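Local coordinates for protein putative Zn-dependent exopeptidase (Bacteroides vulgatus ATCC 8482, PDB 3GUX) that is a putative zinc-dependent exopeptidase of peptidase family M28, also named leucine aminopeptidase, and probably removes single residues from the ends of peptide chains, at residues 32-36 and 131-135; 214-220 and 248-254; 228-232 and 241-245. Residues are numbered along the deposited sequence.

Interaction 1: 32-36 and 131-135; sequences YIQVQ and ASGVG
Two alpha-helical segments cross, 32-36 in helix 26-37 and 131-135 in the N-terminal turn of helix 131-146. Their axes approach to 8.6 Å, with N-to-C directions at 134°; I33 and G135 have the nearest CA atoms, 5.0 Å apart. A131 points its small CB toward the partner, 3.9 Å from CG2 of I33, a branched apolar residue whose chi1 m, chi2 t rotamer reaches over the helix start. A131 O accepts G135 N at 2.7 Å and also Q36 NE2 at 3.2 Å. The m, t rotamer of Q36 (chi3 near 78°) carries its amide across, and two N-H groups let NE2 serve A131 O and Y32 O (3.0 Å) at once. S132 brings its CA within 3.7 Å of I33 CD1, while S132 OG accepts a hydrogen bond from V205 N. Helix 131-146 links strands 98-104 and 152-158, parallel neighbours, in a beta-alpha-beta crossover of the M28 alpha/beta fold, and helix 26-37 packs across its start. V134 CG1 lies 3.4 Å from Q36 OE1. Glycine suits position 135, since a CB there would clash with I33 CG1; G135 CA sits 4.0 Å from that atom, and G135 O meets the edge of the Y32 ring at CD2 (3.7 Å).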
loop_
_atom_site.group_PDB
_atom_site.type_symbol
_atom_site.label_atom_id
_atom_site.label_comp_id
_atom_site.label_asym_id
_atom_site.label_seq_id
_atom_site.Cartn_x
_atom_site.Cartn_y
_atom_site.Cartn_z
ATOM N N TYR A 32 -8.133 -3.465 -11.944
ATOM C CA TYR A 32 -7.993 -4.142 -10.643
ATOM C C TYR A 32 -8.864 -3.434 -9.605
ATOM O O TYR A 32 -9.405 -4.066 -8.735
ATOM C CB TYR A 32 -6.532 -4.227 -10.163
ATOM C CG TYR A 32 -5.588 -4.915 -11.121
ATOM C CD1 TYR A 32 -5.957 -6.075 -11.820
ATOM C CD2 TYR A 32 -4.306 -4.437 -11.304
ATOM C CE1 TYR A 32 -5.066 -6.695 -12.698
ATOM C CE2 TYR A 32 -3.423 -5.055 -12.161
ATOM C CZ TYR A 32 -3.813 -6.174 -12.850
ATOM O OH TYR A 32 -2.930 -6.754 -13.700
ATOM N N ILE A 33 -9.004 -2.118 -9.718
ATOM C CA ILE A 33 -9.890 -1.390 -8.840
ATOM C C ILE A 33 -11.344 -1.784 -9.117
ATOM O O ILE A 33 -12.099 -2.081 -8.171
ATOM C CB ILE A 33 -9.700 0.124 -8.938
ATOM C CG1 ILE A 33 -8.282 0.469 -8.461
ATOM C CG2 ILE A 33 -10.826 0.838 -8.123
ATOM C CD1 ILE A 33 -7.770 1.858 -8.747
ATOM N N GLN A 34 -11.715 -1.826 -10.395
ATOM C CA GLN A 34 -13.074 -2.165 -10.782
ATOM C C GLN A 34 -13.459 -3.602 -10.340
ATOM O O GLN A 34 -14.571 -3.828 -9.888
ATOM C CB GLN A 34 -13.237 -1.962 -12.286
ATOM C CG GLN A 34 -14.639 -2.290 -12.803
ATOM C CD GLN A 34 -15.671 -1.338 -12.272
ATOM O OE1 GLN A 34 -15.665 -0.162 -12.628
ATOM N NE2 GLN A 34 -16.551 -1.827 -11.393
ATOM N N VAL A 35 -12.534 -4.559 -10.455
ATOM C CA VAL A 35 -12.822 -5.947 -10.031
ATOM C C VAL A 35 -13.070 -6.036 -8.524
ATOM O O VAL A 35 -13.888 -6.827 -8.076
ATOM C CB VAL A 35 -11.678 -6.922 -10.438
ATOM C CG1 VAL A 35 -11.879 -8.276 -9.795
ATOM C CG2 VAL A 35 -11.578 -7.028 -11.976
ATOM N N GLN A 36 -12.372 -5.214 -7.739
ATOM C CA GLN A 36 -12.602 -5.207 -6.299
ATOM C C GLN A 36 -13.957 -4.610 -6.002
ATOM O O GLN A 36 -14.722 -5.159 -5.208
ATOM C CB GLN A 36 -11.545 -4.396 -5.545
ATOM C CG GLN A 36 -10.139 -4.988 -5.609
ATOM C CD GLN A 36 -9.125 -3.994 -5.082
ATOM O OE1 GLN A 36 -8.990 -3.831 -3.871
ATOM N NE2 GLN A 36 -8.458 -3.283 -5.985
ATOM N N ALA A 131 -9.675 0.071 -2.280
ATOM C CA ALA A 131 -9.453 -0.422 -3.603
ATOM C C ALA A 131 -8.314 0.259 -4.366
ATOM O O ALA A 131 -7.523 -0.418 -4.979
ATOM C CB ALA A 131 -10.778 -0.317 -4.431
ATOM N N SER A 132 -8.240 1.585 -4.289
ATOM C CA SER A 132 -7.300 2.339 -5.129
ATOM C C SER A 132 -5.875 2.016 -4.802
ATOM O O SER A 132 -5.083 1.775 -5.710
ATOM C CB SER A 132 -7.579 3.867 -5.090
ATOM O OG SER A 132 -7.245 4.455 -3.846
ATOM N N GLY A 133 -5.526 2.000 -3.513
ATOM C CA GLY A 133 -4.169 1.669 -3.109
ATOM C C GLY A 133 -3.842 0.236 -3.500
ATOM O O GLY A 133 -2.770 -0.022 -4.042
ATOM N N VAL A 134 -4.775 -0.680 -3.252
ATOM C CA VAL A 134 -4.574 -2.084 -3.589
ATOM C C VAL A 134 -4.387 -2.259 -5.113
ATOM O O VAL A 134 -3.515 -3.010 -5.565
ATOM C CB VAL A 134 -5.736 -2.988 -3.103
ATOM C CG1 VAL A 134 -5.595 -4.402 -3.691
ATOM C CG2 VAL A 134 -5.799 -3.034 -1.573
ATOM N N GLY A 135 -5.242 -1.603 -5.892
ATOM C CA GLY A 135 -5.150 -1.669 -7.331
ATOM C C GLY A 135 -3.824 -1.213 -7.914
ATOM O O GLY A 135 -3.276 -1.855 -8.806
#

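Interaction 2: 214-220 and 248-254; sequences YEGYSAR and GETVDDH
H254, E249 and E215 carry the largest buried areas where the loop and helix start of 214-220 meet the extended loop 248-252 and the start of helix 253-260. G216 and E249 bring their CA atoms to 4.0 Å, a closeness that suits a glycine, as a CB on G216 would clash with E249 CB. G216 N donates to G248 O (2.9 Å), locking the two backbones together. E215, extended (phi/psi -75/138) with chi1 t and chi2 m, turns its carboxylate back over the following turn. E215 OE1 accepts S218 N (2.7 Å), S218 OG (2.8 Å) and H254 NE2 (2.8 Å), while E215 OE2 accepts Y217 N (2.9 Å) and T250 N (3.0 Å); the acid thus satisfies five donors in a mostly buried place. S218 OG also accepts from D267 N. H254 takes chi1 p, which aims its ring at this carboxylate. Its face receives the edge of Y217 in an offset edge-to-face pair (centroids 5.6 Å, planes at 89°), and Y217 OH bonds N258. E249 lies at the surface with chi1 and chi2 t: E249 OE1 approaches G216 C to 3.4 Å and stands 4.4 Å from R220 NE, too far for a salt bridge. Just before the helix, D252 has its carboxylate close to those of E161, D203 and D267. What results is a side-chain capping motif before a helix, tied to a His-carboxylate hydrogen bond, beside an acidic cluster consistent with the metal-binding region of M28 peptidases.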
loop_
_atom_site.group_PDB
_atom_site.type_symbol
_atom_site.label_atom_id
_atom_site.label_comp_id
_atom_site.label_asym_id
_atom_site.label_seq_id
_atom_site.Cartn_x
_atom_site.Cartn_y
_atom_site.Cartn_z
ATOM N N TYR A 214 2.512 16.481 2.231
ATOM C CA TYR A 214 3.364 15.849 3.231
ATOM C C TYR A 214 2.442 15.568 4.400
ATOM O O TYR A 214 1.933 16.499 5.030
ATOM C CB TYR A 214 4.525 16.718 3.701
ATOM C CG TYR A 214 5.615 17.017 2.698
ATOM C CD1 TYR A 214 6.057 16.063 1.784
ATOM C CD2 TYR A 214 6.282 18.224 2.753
ATOM C CE1 TYR A 214 7.070 16.351 0.893
ATOM C CE2 TYR A 214 7.304 18.506 1.893
ATOM C CZ TYR A 214 7.695 17.575 0.963
ATOM O OH TYR A 214 8.724 17.880 0.115
ATOM N N GLU A 215 2.172 14.283 4.637
ATOM C CA GLU A 215 1.303 13.868 5.730
ATOM C C GLU A 215 2.062 14.021 7.038
ATOM O O GLU A 215 3.269 13.688 7.113
ATOM C CB GLU A 215 0.808 12.440 5.489
ATOM C CG GLU A 215 -0.198 11.931 6.522
ATOM C CD GLU A 215 0.472 11.413 7.787
ATOM O OE1 GLU A 215 1.547 10.785 7.690
ATOM O OE2 GLU A 215 -0.075 11.621 8.880
ATOM N N GLY A 216 1.356 14.532 8.055
ATOM C CA GLY A 216 1.969 14.882 9.341
ATOM C C GLY A 216 2.847 13.851 10.024
ATOM O O GLY A 216 3.984 14.161 10.391
ATOM N N TYR A 217 2.321 12.644 10.246
ATOM C CA TYR A 217 3.096 11.588 10.911
ATOM C C TYR A 217 4.306 11.185 10.053
ATOM O O TYR A 217 5.449 11.119 10.566
ATOM C CB TYR A 217 2.223 10.391 11.287
ATOM C CG TYR A 217 2.933 9.388 12.155
ATOM C CD1 TYR A 217 2.909 9.492 13.543
ATOM C CD2 TYR A 217 3.637 8.332 11.588
ATOM C CE1 TYR A 217 3.604 8.568 14.350
ATOM C CE2 TYR A 217 4.315 7.411 12.358
ATOM C CZ TYR A 217 4.280 7.514 13.734
ATOM O OH TYR A 217 4.975 6.578 14.455
ATOM N N SER A 218 4.071 10.974 8.760
ATOM C CA SER A 218 5.145 10.652 7.821
ATOM C C SER A 218 6.279 11.714 7.854
ATOM O O SER A 218 7.447 11.361 7.827
ATOM C CB SER A 218 4.616 10.518 6.383
ATOM O OG SER A 218 3.585 9.504 6.237
ATOM N N ALA A 219 5.900 12.991 7.956
ATOM C CA ALA A 219 6.817 14.124 7.955
ATOM C C ALA A 219 7.624 14.269 9.235
ATOM O O ALA A 219 8.552 15.071 9.273
ATOM C CB ALA A 219 6.038 15.400 7.689
ATOM N N ARG A 220 7.257 13.585 10.323
ATOM C CA ARG A 220 8.111 13.609 11.520
ATOM C C ARG A 220 8.805 12.263 11.780
ATOM O O ARG A 220 9.720 12.198 12.565
ATOM C CB ARG A 220 7.349 14.103 12.746
ATOM C CG ARG A 220 6.324 13.217 13.292
ATOM C CD ARG A 220 5.761 13.860 14.549
ATOM N NE ARG A 220 4.766 12.962 15.122
ATOM C CZ ARG A 220 5.017 11.991 16.002
ATOM N NH1 ARG A 220 6.243 11.756 16.472
ATOM N NH2 ARG A 220 4.016 11.238 16.432
ATOM N N GLY A 248 -2.364 17.410 6.369
ATOM C CA GLY A 248 -2.932 17.007 7.648
ATOM C C GLY A 248 -2.197 15.810 8.211
ATOM O O GLY A 248 -1.380 15.185 7.524
ATOM N N GLU A 249 -2.473 15.513 9.479
ATOM C CA GLU A 249 -1.925 14.344 10.147
ATOM C C GLU A 249 -3.069 13.358 10.262
ATOM O O GLU A 249 -4.139 13.691 10.758
ATOM C CB GLU A 249 -1.340 14.688 11.502
ATOM C CG GLU A 249 -0.906 13.434 12.234
ATOM C CD GLU A 249 0.121 13.677 13.284
ATOM O OE1 GLU A 249 1.142 14.336 12.978
ATOM O OE2 GLU A 249 -0.069 13.161 14.400
ATOM N N THR A 250 -2.833 12.131 9.828
ATOM C CA THR A 250 -3.886 11.159 9.779
ATOM C C THR A 250 -3.525 9.853 10.464
ATOM O O THR A 250 -2.386 9.399 10.358
ATOM C CB THR A 250 -4.250 10.887 8.305
ATOM O OG1 THR A 250 -5.404 10.051 8.258
ATOM C CG2 THR A 250 -3.107 10.220 7.552
ATOM N N VAL A 251 -4.496 9.274 11.178
ATOM C CA VAL A 251 -4.322 7.955 11.769
ATOM C C VAL A 251 -4.423 6.995 10.609
ATOM O O VAL A 251 -5.405 7.014 9.899
ATOM C CB VAL A 251 -5.389 7.589 12.863
ATOM C CG1 VAL A 251 -6.804 7.703 12.339
ATOM C CG2 VAL A 251 -5.168 6.184 13.348
ATOM N N ASP A 252 -3.403 6.168 10.383
ATOM C CA ASP A 252 -3.409 5.239 9.245
ATOM C C ASP A 252 -2.416 4.106 9.524
ATOM O O ASP A 252 -1.663 4.177 10.476
ATOM C CB ASP A 252 -3.080 6.009 7.949
ATOM C CG ASP A 252 -3.793 5.456 6.717
ATOM O OD1 ASP A 252 -4.273 4.303 6.789
ATOM O OD2 ASP A 252 -3.835 6.155 5.662
ATOM N N ASP A 253 -2.369 3.107 8.662
ATOM C CA ASP A 253 -1.560 1.915 8.902
ATOM C C ASP A 253 -0.061 2.196 9.108
ATOM O O ASP A 253 0.615 1.463 9.843
ATOM C CB ASP A 253 -1.762 0.919 7.745
ATOM C CG ASP A 253 -3.184 0.312 7.690
ATOM O OD1 ASP A 253 -3.703 -0.135 8.735
ATOM O OD2 ASP A 253 -3.758 0.222 6.569
ATOM N N HIS A 254 0.445 3.255 8.465
ATOM C CA HIS A 254 1.858 3.618 8.549
ATOM C C HIS A 254 2.293 3.953 9.979
ATOM O O HIS A 254 3.453 3.747 10.303
ATOM C CB HIS A 254 2.171 4.765 7.598
ATOM C CG HIS A 254 1.555 6.069 7.972
ATOM N ND1 HIS A 254 0.208 6.221 8.225
ATOM C CD2 HIS A 254 2.093 7.301 8.067
ATOM C CE1 HIS A 254 -0.044 7.488 8.500
ATOM N NE2 HIS A 254 1.084 8.166 8.402
#

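Interaction 3: 228-232 and 241-245; sequences KIWKK and YFVKE
This is an aromatic helix-on-strand packing inside a small beta-alpha-beta crossover: strand 212-214, helix 223-236 and then the short, weakly bonded strand 242-244, which lies beside 212-214 and parallel to it. The axes of helical segment 228-232 and the strand are 8.5 Å apart at closest, their N-to-C directions at 119°, and W230 and F242 are closest, their CA atoms 5.7 Å apart. W230 is the wide, flat residue that can span such a gap. Its chi1 of -92° lies off the usual wells and swings the indole toward the strand. F242, chi1 m, presents its ring edge to the six-membered ring of W230 (centroids 5.0 Å, planes at 89°), and F242 CB sits over the five-membered ring, 3.8 Å from its centroid, as a CH-pi contact. I229, a branched apolar residue, adds CG2 at 4.3 Å from F242 CE2 and also touches V266 and I268 of strand 265-269. The indole nitrogen bonds chiefly to F212 O; W230 NE1 also makes a weak hydrogen bond to V243 O (3.1 Å, N-H...O angle 128°). K244 centres an inverse gamma turn as the chain bends at E245; its long aliphatic stem suits an exposed edge, with K244 CG 4.0 Å from W230 CD1.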
loop_
_atom_site.group_PDB
_atom_site.type_symbol
_atom_site.label_atom_id
_atom_site.label_comp_id
_atom_site.label_asym_id
_atom_site.label_seq_id
_atom_site.Cartn_x
_atom_site.Cartn_y
_atom_site.Cartn_z
ATOM N N LYS A 228 11.998 12.286 -0.734
ATOM C CA LYS A 228 12.558 11.546 -1.867
ATOM C C LYS A 228 11.487 11.209 -2.886
ATOM O O LYS A 228 11.670 11.369 -4.091
ATOM C CB LYS A 228 13.192 10.253 -1.353
ATOM C CG LYS A 228 13.945 9.431 -2.383
ATOM C CD LYS A 228 14.169 7.993 -1.921
ATOM C CE LYS A 228 14.973 7.899 -0.643
ATOM N NZ LYS A 228 15.273 6.484 -0.310
ATOM N N ILE A 229 10.375 10.690 -2.380
ATOM C CA ILE A 229 9.236 10.305 -3.174
ATOM C C ILE A 229 8.615 11.537 -3.866
ATOM O O ILE A 229 8.330 11.510 -5.067
ATOM C CB ILE A 229 8.191 9.546 -2.283
ATOM C CG1 ILE A 229 8.765 8.188 -1.826
ATOM C CG2 ILE A 229 6.880 9.369 -3.022
ATOM C CD1 ILE A 229 8.009 7.496 -0.601
ATOM N N TRP A 230 8.452 12.629 -3.122
ATOM C CA TRP A 230 7.877 13.850 -3.694
ATOM C C TRP A 230 8.828 14.458 -4.723
ATOM O O TRP A 230 8.372 14.998 -5.723
ATOM C CB TRP A 230 7.513 14.868 -2.615
ATOM C CG TRP A 230 6.100 14.789 -2.087
ATOM C CD1 TRP A 230 5.178 15.803 -2.083
ATOM C CD2 TRP A 230 5.444 13.659 -1.477
ATOM N NE1 TRP A 230 4.015 15.388 -1.497
ATOM C CE2 TRP A 230 4.146 14.077 -1.124
ATOM C CE3 TRP A 230 5.823 12.337 -1.209
ATOM C CZ2 TRP A 230 3.216 13.215 -0.536
ATOM C CZ3 TRP A 230 4.910 11.495 -0.605
ATOM C CH2 TRP A 230 3.628 11.940 -0.271
ATOM N N LYS A 231 10.136 14.332 -4.475
ATOM C CA LYS A 231 11.187 14.746 -5.405
ATOM C C LYS A 231 11.040 14.041 -6.731
ATOM O O LYS A 231 11.048 14.673 -7.778
ATOM C CB LYS A 231 12.601 14.445 -4.835
ATOM C CG LYS A 231 13.780 14.916 -5.669
ATOM C CD LYS A 231 15.148 14.535 -5.011
ATOM C CE LYS A 231 16.317 14.817 -5.990
ATOM N NZ LYS A 231 17.569 14.175 -5.546
ATOM N N LYS A 232 10.883 12.723 -6.683
ATOM C CA LYS A 232 10.776 11.934 -7.909
ATOM C C LYS A 232 9.531 12.282 -8.698
ATOM O O LYS A 232 9.578 12.382 -9.921
ATOM C CB LYS A 232 10.805 10.437 -7.601
ATOM C CG LYS A 232 10.766 9.526 -8.860
ATOM C CD LYS A 232 11.954 9.666 -9.770
ATOM C CE LYS A 232 13.230 9.096 -9.192
ATOM N NZ LYS A 232 14.293 9.201 -10.245
ATOM N N TYR A 241 0.248 16.572 -8.472
ATOM C CA TYR A 241 -0.294 15.597 -7.551
ATOM C C TYR A 241 0.443 15.546 -6.229
ATOM O O TYR A 241 -0.194 15.386 -5.215
ATOM C CB TYR A 241 -0.277 14.216 -8.185
ATOM C CG TYR A 241 -1.154 14.110 -9.399
ATOM C CD1 TYR A 241 -2.531 13.907 -9.259
ATOM C CD2 TYR A 241 -0.622 14.217 -10.671
ATOM C CE1 TYR A 241 -3.359 13.805 -10.348
ATOM C CE2 TYR A 241 -1.448 14.127 -11.791
ATOM C CZ TYR A 241 -2.814 13.901 -11.617
ATOM O OH TYR A 241 -3.644 13.790 -12.714
ATOM N N PHE A 242 1.772 15.728 -6.247
ATOM C CA PHE A 242 2.589 15.631 -5.035
ATOM C C PHE A 242 3.020 17.010 -4.564
ATOM O O PHE A 242 4.100 17.497 -4.931
ATOM C CB PHE A 242 3.790 14.724 -5.292
ATOM C CG PHE A 242 3.420 13.280 -5.463
ATOM C CD1 PHE A 242 2.936 12.810 -6.667
ATOM C CD2 PHE A 242 3.524 12.393 -4.401
ATOM C CE1 PHE A 242 2.571 11.484 -6.803
ATOM C CE2 PHE A 242 3.173 11.067 -4.537
ATOM C CZ PHE A 242 2.695 10.615 -5.744
ATOM N N VAL A 243 2.157 17.618 -3.745
ATOM C CA VAL A 243 2.358 18.962 -3.208
ATOM C C VAL A 243 3.345 18.921 -2.043
ATOM O O VAL A 243 3.060 18.287 -1.004
ATOM C CB VAL A 243 1.022 19.606 -2.739
ATOM C CG1 VAL A 243 1.264 21.006 -2.189
ATOM C CG2 VAL A 243 0.021 19.656 -3.882
ATOM N N LYS A 244 4.488 19.603 -2.194
ATOM C CA LYS A 244 5.513 19.601 -1.160
ATOM C C LYS A 244 5.152 20.609 -0.097
ATOM O O LYS A 244 5.823 21.631 0.053
ATOM C CB LYS A 244 6.876 19.942 -1.733
ATOM C CG LYS A 244 7.373 19.025 -2.799
ATOM C CD LYS A 244 8.740 19.444 -3.190
ATOM C CE LYS A 244 9.309 18.578 -4.249
ATOM N NZ LYS A 244 10.569 19.197 -4.756
ATOM N N GLU A 245 4.088 20.339 0.637
ATOM C CA GLU A 245 3.613 21.214 1.703
ATOM C C GLU A 245 3.048 20.325 2.780
ATOM O O GLU A 245 2.531 19.247 2.476
ATOM C CB GLU A 245 2.530 22.182 1.205
ATOM C CG GLU A 245 2.994 23.145 0.075
ATOM C CD GLU A 245 1.906 24.087 -0.439
ATOM O OE1 GLU A 245 0.831 24.183 0.193
ATOM O OE2 GLU A 245 2.136 24.727 -1.492
#

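Interactions 2 and 3 form one continuous region, their centres about 14 Å apart, and interaction 3 nests within the loop that interaction 2 closes. Y214 joins them: Y214 N lies 2.8 Å from E245 O, a probable hydrogen bond, and Y214 CE1 packs 3.5 Å from W230 CG. Strand 265-269 is shared as well, with D267 beside the E215-H254 pair and V266 and I268 touching I229. Interaction 1 is separate, its centre about 23 Å from each of the others, with nearest atoms about 9 Å from interaction 2. Interaction 2 brings D252 to the acidic cluster, and interaction 1 holds the helix following the loop that in M28 enzymes supplies a bridging metal ligand; both probably flank the active site.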